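Local coordinates for protein peroxinectin A (PDB 6ERC) that catalyses the hydrogen peroxide-dependent oxidation of phenolic donors and, as a secreted haem peroxidase, also oxidises iodide and thiocyanate, at residues A[29-34]-A[128-133]; A[290-295]-A[459-464]; A[187-192]-A[206-211]. All blocks are in the same frame, centred on the assembly; numbering follows the deposited sequence.

Contact 1 (A[29-34]-A[128-133]); sequences LANPIK and VGKTVV
Val132 and Pro32 form the apolar middle of this contact between two loop segments, 29-34 and 128-133, whose touching parts run in nearly the same direction, 8° apart end to end. The Pro32 ring and the Val132 side chain slide past each other in opposite directions, and CG of Pro32 meets CG1 of Val132 at 3.8 Å. The aliphatic part of Lys34 crosses Val132 at about a right angle, its CG 3.8 Å from Val132 CG2.

Contacts of carbon with carbonyl oxygens make up much of the rest. Pro32 O lies against the branch point of Val132, 3.1 Å from CB and within van der Waals reach of both methyls. With CG2 anti to the backbone N and CG1 between N and the carbonyl carbon (chi1 66°), Val132 spreads one methyl toward the proline ring and the other toward Lys34. Further along, Lys34 CD approaches Val133 O at 3.3 Å. At the other end the Lys130 chain crosses the side chain of Asn31 at about a right angle and puts its CD 3.2 Å from Leu29 O; Lys130 CE follows at 3.3 Å from the same oxygen. The Pro32 CD atom stands 3.7 Å from each of two carbonyl oxygens, those of Lys130 and Thr131.

This is a surface contact of the animal haem peroxidase fold. The loop after strand 24-25 meets the connection between strands 113-124 and 139-144 of the antiparallel sheet, where Thr131 and Val133 rest on Cys139. Ala30 packs on helix 395-401, and Leu29 reaches helix 452-467.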
ATOM      1  N   LEU A  29       4.713  11.938  13.334  1.00 52.17           N
ATOM      2  CA  LEU A  29       5.773  11.582  14.270  1.00 53.21           C
ATOM      3  C   LEU A  29       6.761  12.723  14.448  1.00 53.14           C
ATOM      4  O   LEU A  29       7.375  12.847  15.513  1.00 54.89           O
ATOM      5  CB  LEU A  29       6.515  10.336  13.788  1.00 53.70           C
ATOM      6  CG  LEU A  29       5.667   9.107  13.458  1.00 52.09           C
ATOM      7  CD1 LEU A  29       6.569   7.963  13.024  1.00 51.12           C
ATOM      8  CD2 LEU A  29       4.808   8.702  14.645  1.00 50.43           C
ATOM      9  N   ALA A  30       6.920  13.560  13.423  1.00 53.63           N
ATOM     10  CA  ALA A  30       7.863  14.667  13.437  1.00 53.98           C
ATOM     11  C   ALA A  30       7.187  15.907  12.870  1.00 53.96           C
ATOM     12  O   ALA A  30       6.341  15.815  11.978  1.00 54.56           O
ATOM     13  CB  ALA A  30       9.118  14.334  12.623  1.00 52.61           C
ATOM     14  N   ASN A  31       7.563  17.067  13.397  1.00 55.57           N
ATOM     15  CA  ASN A  31       7.003  18.313  12.895  1.00 56.02           C
ATOM     16  C   ASN A  31       7.248  18.421  11.391  1.00 55.21           C
ATOM     17  O   ASN A  31       8.347  18.116  10.920  1.00 55.14           O
ATOM     18  CB  ASN A  31       7.627  19.515  13.604  1.00 54.50           C
ATOM     19  CG  ASN A  31       7.116  19.692  15.014  1.00 55.18           C
ATOM     20  OD1 ASN A  31       6.116  20.371  15.241  1.00 56.10           O
ATOM     21  ND2 ASN A  31       7.803  19.085  15.972  1.00 55.59           N
ATOM     22  N   PRO A  32       6.254  18.831  10.608  1.00 56.22           N
ATOM     23  CA  PRO A  32       6.504  19.086   9.187  1.00 56.29           C
ATOM     24  C   PRO A  32       7.129  20.453   8.960  1.00 56.30           C
ATOM     25  O   PRO A  32       6.956  21.383   9.752  1.00 56.07           O
ATOM     26  CB  PRO A  32       5.102  19.013   8.566  1.00 55.08           C
ATOM     27  CG  PRO A  32       4.186  19.407   9.666  1.00 54.72           C
ATOM     28  CD  PRO A  32       4.821  18.930  10.943  1.00 55.09           C
ATOM     29  N   ILE A  33       7.880  20.563   7.863  1.00 56.08           N
ATOM     30  CA  ILE A  33       8.382  21.853   7.406  1.00 56.49           C
ATOM     31  C   ILE A  33       7.307  22.497   6.544  1.00 56.89           C
ATOM     32  O   ILE A  33       6.481  21.810   5.936  1.00 58.43           O
ATOM     33  CB  ILE A  33       9.718  21.717   6.642  1.00 57.10           C
ATOM     34  CG1 ILE A  33       9.580  20.771   5.447  1.00 57.57           C
ATOM     35  CG2 ILE A  33      10.813  21.237   7.575  1.00 57.77           C
ATOM     36  CD1 ILE A  33      10.769  20.818   4.500  1.00 57.61           C
ATOM     37  N   LYS A  34       7.311  23.828   6.492  1.00 57.94           N
ATOM     38  CA  LYS A  34       6.291  24.557   5.747  1.00 58.19           C
ATOM     39  C   LYS A  34       6.193  24.035   4.321  1.00 57.58           C
ATOM     40  O   LYS A  34       7.190  23.973   3.596  1.00 59.46           O
ATOM     41  CB  LYS A  34       6.612  26.054   5.745  1.00 58.77           C
ATOM     42  CG  LYS A  34       6.677  26.675   7.131  1.00 59.03           C
ATOM     43  CD  LYS A  34       6.505  28.190   7.086  1.00 60.66           C
ATOM     44  CE  LYS A  34       7.591  28.870   6.272  1.00 59.92           C
ATOM     45  NZ  LYS A  34       7.450  30.357   6.304  1.00 63.51           N
ATOM     46  N   VAL A 128      -1.750  22.127  18.772  1.00 56.86           N
ATOM     47  CA  VAL A 128      -2.171  20.752  19.024  1.00 57.35           C
ATOM     48  C   VAL A 128      -1.305  19.825  18.182  1.00 56.19           C
ATOM     49  O   VAL A 128      -1.288  19.933  16.950  1.00 54.73           O
ATOM     50  CB  VAL A 128      -3.658  20.529  18.698  1.00 57.59           C
ATOM     51  CG1 VAL A 128      -4.040  19.061  18.885  1.00 55.96           C
ATOM     52  CG2 VAL A 128      -4.536  21.424  19.568  1.00 56.93           C
ATOM     53  N   GLY A 129      -0.594  18.910  18.841  1.00 55.73           N
ATOM     54  CA  GLY A 129       0.204  17.921  18.144  1.00 54.57           C
ATOM     55  C   GLY A 129       1.440  18.520  17.491  1.00 54.38           C
ATOM     56  O   GLY A 129       1.932  19.588  17.862  1.00 58.49           O
ATOM     57  N   LYS A 130       1.949  17.793  16.496  1.00 54.19           N
ATOM     58  CA  LYS A 130       3.114  18.214  15.720  1.00 55.34           C
ATOM     59  C   LYS A 130       2.620  18.737  14.373  1.00 55.56           C
ATOM     60  O   LYS A 130       2.327  17.959  13.462  1.00 55.05           O
ATOM     61  CB  LYS A 130       4.097  17.061  15.539  1.00 54.17           C
ATOM     62  CG  LYS A 130       4.740  16.570  16.824  1.00 54.26           C
ATOM     63  CD  LYS A 130       5.695  15.411  16.551  1.00 53.77           C
ATOM     64  CE  LYS A 130       6.268  14.842  17.842  1.00 53.66           C
ATOM     65  NZ  LYS A 130       7.108  15.831  18.570  1.00 56.45           N
ATOM     66  N   THR A 131       2.533  20.057  14.246  1.00 57.58           N
ATOM     67  CA  THR A 131       2.151  20.686  12.986  1.00 58.12           C
ATOM     68  C   THR A 131       3.184  21.763  12.668  1.00 55.31           C
ATOM     69  O   THR A 131       4.291  21.793  13.219  1.00 54.21           O
ATOM     70  CB  THR A 131       0.727  21.254  13.056  1.00 57.00           C
ATOM     71  OG1 THR A 131       0.352  21.767  11.769  1.00 56.49           O
ATOM     72  CG2 THR A 131       0.636  22.371  14.094  1.00 56.44           C
ATOM     73  N   VAL A 132       2.826  22.661  11.750  1.00 56.50           N
ATOM     74  CA  VAL A 132       3.646  23.822  11.427  1.00 58.91           C
ATOM     75  C   VAL A 132       2.728  24.933  10.943  1.00 58.14           C
ATOM     76  O   VAL A 132       1.701  24.683  10.307  1.00 57.78           O
ATOM     77  CB  VAL A 132       4.723  23.497  10.364  1.00 57.86           C
ATOM     78  CG1 VAL A 132       4.088  23.153   9.016  1.00 57.19           C
ATOM     79  CG2 VAL A 132       5.685  24.663  10.220  1.00 57.30           C
ATOM     80  N   VAL A 133       3.105  26.170  11.253  1.00 58.29           N
ATOM     81  CA  VAL A 133       2.374  27.332  10.756  1.00 59.41           C
ATOM     82  C   VAL A 133       2.696  27.486   9.274  1.00 59.12           C
ATOM     83  O   VAL A 133       3.836  27.781   8.903  1.00 59.21           O
ATOM     84  CB  VAL A 133       2.728  28.599  11.542  1.00 59.90           C
ATOM     85  CG1 VAL A 133       2.138  29.842  10.873  1.00 60.33           C
ATOM     86  CG2 VAL A 133       2.224  28.486  12.974  1.00 59.15           C
TER

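Contact 2 (A[290-295]-A[459-464]); sequences AQVSNE and YEQFFR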
ATOM      1  N   ALA A 290      -4.808   4.580  16.636  1.00 54.24           N
ATOM      2  CA  ALA A 290      -4.442   3.743  15.501  1.00 53.31           C
ATOM      3  C   ALA A 290      -4.304   4.522  14.200  1.00 52.55           C
ATOM      4  O   ALA A 290      -3.897   3.935  13.191  1.00 52.04           O
ATOM      5  CB  ALA A 290      -5.482   2.636  15.318  1.00 53.94           C
ATOM      6  N   GLN A 291      -4.633   5.815  14.196  1.00 53.36           N
ATOM      7  CA  GLN A 291      -4.560   6.617  12.983  1.00 52.57           C
ATOM      8  C   GLN A 291      -3.181   6.500  12.345  1.00 52.52           C
ATOM      9  O   GLN A 291      -2.163   6.431  13.038  1.00 51.23           O
ATOM     10  CB  GLN A 291      -4.873   8.080  13.308  1.00 53.56           C
ATOM     11  CG  GLN A 291      -4.954   9.001  12.097  1.00 54.66           C
ATOM     12  CD  GLN A 291      -6.245   8.845  11.325  1.00 55.76           C
ATOM     13  OE1 GLN A 291      -7.299   8.571  11.901  1.00 57.44           O
ATOM     14  NE2 GLN A 291      -6.174   9.021  10.011  1.00 54.86           N
ATOM     15  N   VAL A 292      -3.154   6.476  11.011  1.00 51.80           N
ATOM     16  CA  VAL A 292      -1.895   6.336  10.291  1.00 53.23           C
ATOM     17  C   VAL A 292      -1.078   7.615  10.427  1.00 53.53           C
ATOM     18  O   VAL A 292      -1.621   8.727  10.447  1.00 53.26           O
ATOM     19  CB  VAL A 292      -2.156   5.999   8.812  1.00 54.05           C
ATOM     20  CG1 VAL A 292      -0.845   5.974   8.019  1.00 52.50           C
ATOM     21  CG2 VAL A 292      -2.880   4.667   8.689  1.00 52.39           C
ATOM     22  N   SER A 293       0.239   7.462  10.517  1.00 51.92           N
ATOM     23  CA  SER A 293       1.136   8.605  10.575  1.00 52.64           C
ATOM     24  C   SER A 293       1.491   9.065   9.169  1.00 52.39           C
ATOM     25  O   SER A 293       1.585   8.267   8.233  1.00 50.71           O
ATOM     26  CB  SER A 293       2.415   8.261  11.338  1.00 51.79           C
ATOM     27  OG  SER A 293       3.217   7.363  10.592  1.00 50.40           O
ATOM     28  N   ASN A 294       1.697  10.375   9.032  1.00 53.46           N
ATOM     29  CA  ASN A 294       2.015  10.942   7.729  1.00 53.80           C
ATOM     30  C   ASN A 294       3.323  10.386   7.186  1.00 52.31           C
ATOM     31  O   ASN A 294       3.455  10.182   5.974  1.00 52.33           O
ATOM     32  CB  ASN A 294       2.084  12.465   7.830  1.00 54.14           C
ATOM     33  CG  ASN A 294       1.731  13.147   6.532  1.00 54.14           C
ATOM     34  OD1 ASN A 294       2.297  12.841   5.481  1.00 54.48           O
ATOM     35  ND2 ASN A 294       0.778  14.070   6.592  1.00 55.06           N
ATOM     36  N   GLU A 295       4.290  10.122   8.064  1.00 50.52           N
ATOM     37  CA  GLU A 295       5.577   9.608   7.612  1.00 51.51           C
ATOM     38  C   GLU A 295       5.480   8.149   7.192  1.00 51.14           C
ATOM     39  O   GLU A 295       6.221   7.713   6.305  1.00 50.85           O
ATOM     40  CB  GLU A 295       6.628   9.769   8.711  1.00 53.40           C
ATOM     41  CG  GLU A 295       6.870  11.208   9.154  1.00 52.62           C
ATOM     42  CD  GLU A 295       5.806  11.716  10.114  1.00 53.34           C
ATOM     43  OE1 GLU A 295       4.778  11.027  10.289  1.00 51.16           O
ATOM     44  OE2 GLU A 295       6.001  12.805  10.696  1.00 54.92           O
ATOM     45  N   TYR A 459       7.681  -0.064  12.397  1.00 51.70           N
ATOM     46  CA  TYR A 459       7.437  -0.691  13.691  1.00 51.59           C
ATOM     47  C   TYR A 459       6.470   0.139  14.522  1.00 51.06           C
ATOM     48  O   TYR A 459       5.563  -0.404  15.163  1.00 52.76           O
ATOM     49  CB  TYR A 459       8.758  -0.875  14.439  1.00 52.78           C
ATOM     50  CG  TYR A 459       8.618  -1.560  15.781  1.00 52.07           C
ATOM     51  CD1 TYR A 459       8.214  -0.852  16.907  1.00 51.91           C
ATOM     52  CD2 TYR A 459       8.898  -2.910  15.924  1.00 52.78           C
ATOM     53  CE1 TYR A 459       8.086  -1.471  18.133  1.00 53.15           C
ATOM     54  CE2 TYR A 459       8.774  -3.539  17.150  1.00 53.20           C
ATOM     55  CZ  TYR A 459       8.368  -2.816  18.250  1.00 53.51           C
ATOM     56  OH  TYR A 459       8.242  -3.438  19.473  1.00 54.43           O
ATOM     57  N   GLU A 460       6.641   1.461  14.510  1.00 50.45           N
ATOM     58  CA  GLU A 460       5.833   2.324  15.363  1.00 51.28           C
ATOM     59  C   GLU A 460       4.380   2.349  14.907  1.00 51.04           C
ATOM     60  O   GLU A 460       3.464   2.418  15.736  1.00 51.13           O
ATOM     61  CB  GLU A 460       6.428   3.733  15.378  1.00 50.51           C
ATOM     62  CG  GLU A 460       5.894   4.631  16.487  1.00 51.73           C
ATOM     63  CD  GLU A 460       4.577   5.299  16.136  1.00 50.84           C
ATOM     64  OE1 GLU A 460       4.251   5.392  14.933  1.00 50.06           O
ATOM     65  OE2 GLU A 460       3.866   5.733  17.067  1.00 50.93           O
ATOM     66  N   GLN A 461       4.144   2.287  13.594  1.00 49.67           N
ATOM     67  CA  GLN A 461       2.778   2.338  13.084  1.00 49.89           C
ATOM     68  C   GLN A 461       2.010   1.072  13.445  1.00 49.57           C
ATOM     69  O   GLN A 461       0.938   1.133  14.059  1.00 48.68           O
ATOM     70  CB  GLN A 461       2.793   2.539  11.567  1.00 49.71           C
ATOM     71  CG  GLN A 461       1.407   2.593  10.945  1.00 48.90           C
ATOM     72  CD  GLN A 461       0.564   3.712  11.511  1.00 50.12           C
ATOM     73  OE1 GLN A 461       0.819   4.888  11.254  1.00 52.02           O
ATOM     74  NE2 GLN A 461      -0.441   3.354  12.296  1.00 50.73           N
ATOM     75  N   PHE A 462       2.540  -0.091  13.066  1.00 48.50           N
ATOM     76  CA  PHE A 462       1.790  -1.328  13.236  1.00 50.86           C
ATOM     77  C   PHE A 462       1.609  -1.705  14.700  1.00 50.90           C
ATOM     78  O   PHE A 462       0.701  -2.480  15.020  1.00 47.80           O
ATOM     79  CB  PHE A 462       2.468  -2.459  12.466  1.00 48.85           C
ATOM     80  CG  PHE A 462       2.244  -2.389  10.983  1.00 48.76           C
ATOM     81  CD1 PHE A 462       0.974  -2.556  10.456  1.00 49.05           C
ATOM     82  CD2 PHE A 462       3.295  -2.152  10.117  1.00 49.03           C
ATOM     83  CE1 PHE A 462       0.759  -2.489   9.094  1.00 49.06           C
ATOM     84  CE2 PHE A 462       3.085  -2.087   8.755  1.00 48.93           C
ATOM     85  CZ  PHE A 462       1.817  -2.257   8.243  1.00 48.37           C
ATOM     86  N   PHE A 463       2.435  -1.174  15.600  1.00 51.15           N
ATOM     87  CA  PHE A 463       2.142  -1.332  17.018  1.00 50.04           C
ATOM     88  C   PHE A 463       0.828  -0.652  17.374  1.00 51.17           C
ATOM     89  O   PHE A 463       0.037  -1.180  18.164  1.00 52.65           O
ATOM     90  CB  PHE A 463       3.279  -0.763  17.861  1.00 50.40           C
ATOM     91  CG  PHE A 463       3.071  -0.927  19.336  1.00 50.21           C
ATOM     92  CD1 PHE A 463       2.395   0.034  20.067  1.00 50.88           C
ATOM     93  CD2 PHE A 463       3.548  -2.049  19.992  1.00 51.84           C
ATOM     94  CE1 PHE A 463       2.203  -0.117  21.424  1.00 51.15           C
ATOM     95  CE2 PHE A 463       3.358  -2.206  21.348  1.00 53.29           C
ATOM     96  CZ  PHE A 463       2.684  -1.237  22.065  1.00 52.90           C
ATOM     97  N   ARG A 464       0.573   0.520  16.790  1.00 51.26           N
ATOM     98  CA  ARG A 464      -0.619   1.279  17.143  1.00 52.22           C
ATOM     99  C   ARG A 464      -1.869   0.715  16.478  1.00 51.24           C
ATOM    100  O   ARG A 464      -2.917   0.609  17.126  1.00 53.10           O
ATOM    101  CB  ARG A 464      -0.429   2.752  16.781  1.00 50.80           C
ATOM    102  CG  ARG A 464       0.524   3.478  17.721  1.00 52.55           C
ATOM    103  CD  ARG A 464       0.612   4.967  17.429  1.00 50.46           C
ATOM    104  NE  ARG A 464       1.239   5.244  16.140  1.00 49.55           N
ATOM    105  CZ  ARG A 464       0.586   5.528  15.016  1.00 50.41           C
ATOM    106  NH1 ARG A 464       1.267   5.765  13.902  1.00 50.88           N
ATOM    107  NH2 ARG A 464      -0.737   5.583  14.995  1.00 50.87           N
TER
HETATM  108  O   HOH W   1       4.589   5.204  12.353  1.00 44.20           O
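Arg464 and Gln461, three residues apart on helix 452-467, reach together for the backbone of 290-293, the approach to helix 294-300 in the animal haem peroxidase fold. Ser293 is the N-cap of that second helix: its OG bonds to Phe296 N, while its own N-H points at Gln461 of helix 452-467.

The Gln461 carbonyl oxygen faces the Ser293 N-H, while the edge of the Arg464 guanidinium faces Gln291 O. Gln461 starts with CG anti to the backbone N and bends at chi2 (59°), crossing Val292 at about a right angle; OE1 of Gln461 accepts a hydrogen bond from Ser293 N at 2.7 Å. Arg464 bends at chi3, and its NH2 donates to Gln291 O at 2.6 Å, nearly straight (164° at the hydrogen) and close to the guanidinium plane. That NH2 also bonds to Asn289 O, so it holds two carbonyls of the incoming loop.

The rest of the guanidinium is tied back to its own helix. It grips Glu460 side-on with two nitrogens: Arg464 NE faces Glu460 OE2 at 2.8 Å in a salt bridge, and Arg464 NH1 meets Glu460 OE1 at 3.2 Å, both carboxylate oxygens being used on the syn side. A weak, bent bond of 2.8 Å also runs from Arg464 NH1 to Gln461 OE1, giving that oxygen a second donor. These partners would restrict rotation of the guanidinium, and the carboxylate probably offsets much of its charge. Ala290 packs its CB 3.7 Å from Arg464 O and has more surface covered than any other residue of 290-295.

The haem lies near the Val292 side chain. A water completes the network, accepting from Ser293 OG at 3.1 Å and donating to Glu460 OE1 at 2.6 Å.

Contact 3 (A[187-192]-A[206-211]); sequences KNVPGV and LYSVGE
Ser208 meets Val189 and Val192 where two parts of one long loop of the animal haem peroxidase fold, between strand 182-184 and helix 218-241, come together, the first making a type II beta turn at 189-192. CB of Ser208 packs 3.6 Å from Val189 CG2. Its OG, held beside the backbone N with chi1 -55°, accepts a weak hydrogen bond from Val189 N at 3.4 Å. Val192 CG1 adds to the apolar patch 4.0 Å from Ser208 CB and lies 3.5 Å from Val209 O.

Beyond the serine, Lys187 and Tyr207 lie side by side and point the same way, Lys187 CG resting 3.6 Å from Tyr207 CD1. The same CG also approaches Leu206 O.

Val189 and Val192 begin and end the turn, which brings both side chains to Ser208. Gly191 takes the positive phi of its third position, and a weak bond from Val192 N to Val189 O closes it. Helix 160-166 is touched by Val189 and Val192, helix 218-241 by Tyr207 and Val209. Tyr207 N is bonded to Asn215 OD1, and the backbones of Ser208 and Pro186 are hydrogen-bonded. Between the segments a water accepts from Asn188 N at 3.0 Å and lies close to Leu206 O.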
ATOM      1  N   LYS A 187     -18.374  -7.261 -11.735  1.00 61.73           N
ATOM      2  CA  LYS A 187     -18.106  -6.132 -12.614  1.00 63.41           C
ATOM      3  C   LYS A 187     -19.367  -5.294 -12.788  1.00 66.02           C
ATOM      4  O   LYS A 187     -20.489  -5.774 -12.609  1.00 64.73           O
ATOM      5  CB  LYS A 187     -17.594  -6.601 -13.983  1.00 64.39           C
ATOM      6  CG  LYS A 187     -16.206  -7.230 -13.941  1.00 64.66           C
ATOM      7  CD  LYS A 187     -15.858  -7.937 -15.248  1.00 65.04           C
ATOM      8  CE  LYS A 187     -16.625  -9.250 -15.394  1.00 63.95           C
ATOM      9  NZ  LYS A 187     -16.187 -10.036 -16.581  1.00 64.86           N
ATOM     10  N   ASN A 188     -19.157  -4.022 -13.144  1.00 65.37           N
ATOM     11  CA  ASN A 188     -20.244  -3.088 -13.451  1.00 66.24           C
ATOM     12  C   ASN A 188     -21.207  -2.922 -12.281  1.00 67.17           C
ATOM     13  O   ASN A 188     -22.379  -2.584 -12.472  1.00 68.07           O
ATOM     14  CB  ASN A 188     -21.019  -3.525 -14.698  1.00 67.49           C
ATOM     15  CG  ASN A 188     -20.146  -3.604 -15.929  1.00 65.85           C
ATOM     16  OD1 ASN A 188     -19.132  -2.919 -16.025  1.00 67.05           O
ATOM     17  ND2 ASN A 188     -20.541  -4.439 -16.883  1.00 69.10           N
ATOM     18  N   VAL A 189     -20.732  -3.149 -11.061  1.00 64.37           N
ATOM     19  CA  VAL A 189     -21.589  -3.051  -9.882  1.00 65.23           C
ATOM     20  C   VAL A 189     -21.952  -1.584  -9.666  1.00 65.34           C
ATOM     21  O   VAL A 189     -21.053  -0.751  -9.478  1.00 62.81           O
ATOM     22  CB  VAL A 189     -20.901  -3.646  -8.643  1.00 63.40           C
ATOM     23  CG1 VAL A 189     -21.818  -3.564  -7.430  1.00 62.78           C
ATOM     24  CG2 VAL A 189     -20.493  -5.087  -8.912  1.00 62.09           C
ATOM     25  N   PRO A 190     -23.237  -1.217  -9.682  1.00 63.64           N
ATOM     26  CA  PRO A 190     -23.600   0.182  -9.431  1.00 63.73           C
ATOM     27  C   PRO A 190     -23.155   0.635  -8.048  1.00 63.62           C
ATOM     28  O   PRO A 190     -23.194  -0.127  -7.081  1.00 65.07           O
ATOM     29  CB  PRO A 190     -25.127   0.184  -9.560  1.00 65.92           C
ATOM     30  CG  PRO A 190     -25.449  -1.028 -10.362  1.00 66.41           C
ATOM     31  CD  PRO A 190     -24.422  -2.040  -9.978  1.00 65.09           C
ATOM     32  N   GLY A 191     -22.733   1.893  -7.964  1.00 66.18           N
ATOM     33  CA  GLY A 191     -22.325   2.480  -6.706  1.00 65.80           C
ATOM     34  C   GLY A 191     -20.914   2.161  -6.268  1.00 64.54           C
ATOM     35  O   GLY A 191     -20.505   2.615  -5.191  1.00 64.98           O
ATOM     36  N   VAL A 192     -20.154   1.404  -7.055  1.00 64.88           N
ATOM     37  CA  VAL A 192     -18.786   1.043  -6.689  1.00 64.42           C
ATOM     38  C   VAL A 192     -17.817   1.724  -7.650  1.00 65.31           C
ATOM     39  O   VAL A 192     -17.405   1.113  -8.648  1.00 66.10           O
ATOM     40  CB  VAL A 192     -18.588  -0.481  -6.700  1.00 64.54           C
ATOM     41  CG1 VAL A 192     -17.185  -0.833  -6.214  1.00 62.73           C
ATOM     42  CG2 VAL A 192     -19.645  -1.161  -5.839  1.00 65.38           C
ATOM     43  N   LEU A 206     -13.423  -3.193 -15.821  1.00 62.82           N
ATOM     44  CA  LEU A 206     -12.691  -3.360 -14.575  1.00 61.91           C
ATOM     45  C   LEU A 206     -13.536  -4.104 -13.549  1.00 62.51           C
ATOM     46  O   LEU A 206     -14.771  -4.052 -13.567  1.00 64.68           O
ATOM     47  CB  LEU A 206     -12.279  -2.004 -14.000  1.00 61.63           C
ATOM     48  CG  LEU A 206     -11.412  -1.099 -14.877  1.00 62.76           C
ATOM     49  CD1 LEU A 206     -11.111   0.194 -14.132  1.00 63.10           C
ATOM     50  CD2 LEU A 206     -10.120  -1.791 -15.295  1.00 61.20           C
ATOM     51  N   TYR A 207     -12.857  -4.798 -12.643  1.00 59.32           N
ATOM     52  CA  TYR A 207     -13.536  -5.515 -11.576  1.00 59.01           C
ATOM     53  C   TYR A 207     -13.912  -4.558 -10.454  1.00 58.14           C
ATOM     54  O   TYR A 207     -13.162  -3.635 -10.127  1.00 58.67           O
ATOM     55  CB  TYR A 207     -12.650  -6.641 -11.044  1.00 59.28           C
ATOM     56  CG  TYR A 207     -12.405  -7.736 -12.061  1.00 60.52           C
ATOM     57  CD1 TYR A 207     -13.346  -8.737 -12.272  1.00 57.52           C
ATOM     58  CD2 TYR A 207     -11.237  -7.763 -12.816  1.00 58.51           C
ATOM     59  CE1 TYR A 207     -13.131  -9.735 -13.200  1.00 57.80           C
ATOM     60  CE2 TYR A 207     -11.013  -8.760 -13.748  1.00 58.52           C
ATOM     61  CZ  TYR A 207     -11.965  -9.744 -13.935  1.00 58.69           C
ATOM     62  OH  TYR A 207     -11.749 -10.738 -14.860  1.00 58.61           O
ATOM     63  N   SER A 208     -15.088  -4.779  -9.870  1.00 62.17           N
ATOM     64  CA  SER A 208     -15.626  -3.922  -8.819  1.00 61.98           C
ATOM     65  C   SER A 208     -15.331  -4.556  -7.461  1.00 61.19           C
ATOM     66  O   SER A 208     -15.943  -5.564  -7.092  1.00 62.05           O
ATOM     67  CB  SER A 208     -17.126  -3.717  -9.018  1.00 62.30           C
ATOM     68  OG  SER A 208     -17.398  -3.207 -10.313  1.00 62.09           O
ATOM     69  N   VAL A 209     -14.395  -3.959  -6.720  1.00 57.29           N
ATOM     70  CA  VAL A 209     -14.010  -4.430  -5.396  1.00 57.21           C
ATOM     71  C   VAL A 209     -14.043  -3.254  -4.424  1.00 58.79           C
ATOM     72  O   VAL A 209     -14.178  -2.094  -4.814  1.00 60.48           O
ATOM     73  CB  VAL A 209     -12.618  -5.099  -5.393  1.00 57.69           C
ATOM     74  CG1 VAL A 209     -12.637  -6.367  -6.242  1.00 56.56           C
ATOM     75  CG2 VAL A 209     -11.549  -4.127  -5.888  1.00 57.66           C
ATOM     76  N   GLY A 210     -13.899  -3.575  -3.138  1.00 57.93           N
ATOM     77  CA  GLY A 210     -14.083  -2.600  -2.076  1.00 59.04           C
ATOM     78  C   GLY A 210     -13.073  -1.470  -2.050  1.00 59.12           C
ATOM     79  O   GLY A 210     -13.236  -0.543  -1.250  1.00 58.84           O
ATOM     80  N   GLU A 211     -12.043  -1.517  -2.892  1.00 61.67           N
ATOM     81  CA  GLU A 211     -10.989  -0.510  -2.892  1.00 60.93           C
ATOM     82  C   GLU A 211     -10.815   0.041  -4.301  1.00 60.18           C
ATOM     83  O   GLU A 211     -10.616  -0.728  -5.247  1.00 59.41           O
ATOM     84  CB  GLU A 211      -9.677  -1.106  -2.373  1.00 59.75           C
ATOM     85  CG  GLU A 211      -8.915  -0.193  -1.420  1.00 60.66           C
ATOM     86  CD  GLU A 211      -8.039   0.801  -2.149  1.00 59.42           C
ATOM     87  OE1 GLU A 211      -7.473   0.419  -3.193  1.00 59.27           O
ATOM     88  OE2 GLU A 211      -7.917   1.957  -1.687  1.00 58.05           O
TER
HETATM   89  O   HOH W   2     -16.727  -2.446 -13.790  1.00 53.09           O

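Overall arrangement
Contacts 1 and 2 are neighbours, their centres about 16 Å apart, and they touch directly: the carboxylate of Glu295 receives Leu29 N at OE1 (3.2 Å) and Ala30 N at OE2 (3.0 Å), while Leu29 CD2 packs against Glu460 OE1. The surface loops of contact 1 are thus joined to the buried helix start of contact 2, which lies nearer the haem and the sodium ion, about 7 Å and 8 Å from the Val292 side chain. Contact 3 stands apart, its centre about 29 Å from contact 2 and 38 Å from contact 1. It approaches the active site separately: the Val209 side chain is about 8 Å from those of His81 and Arg213, the predicted catalytic residues.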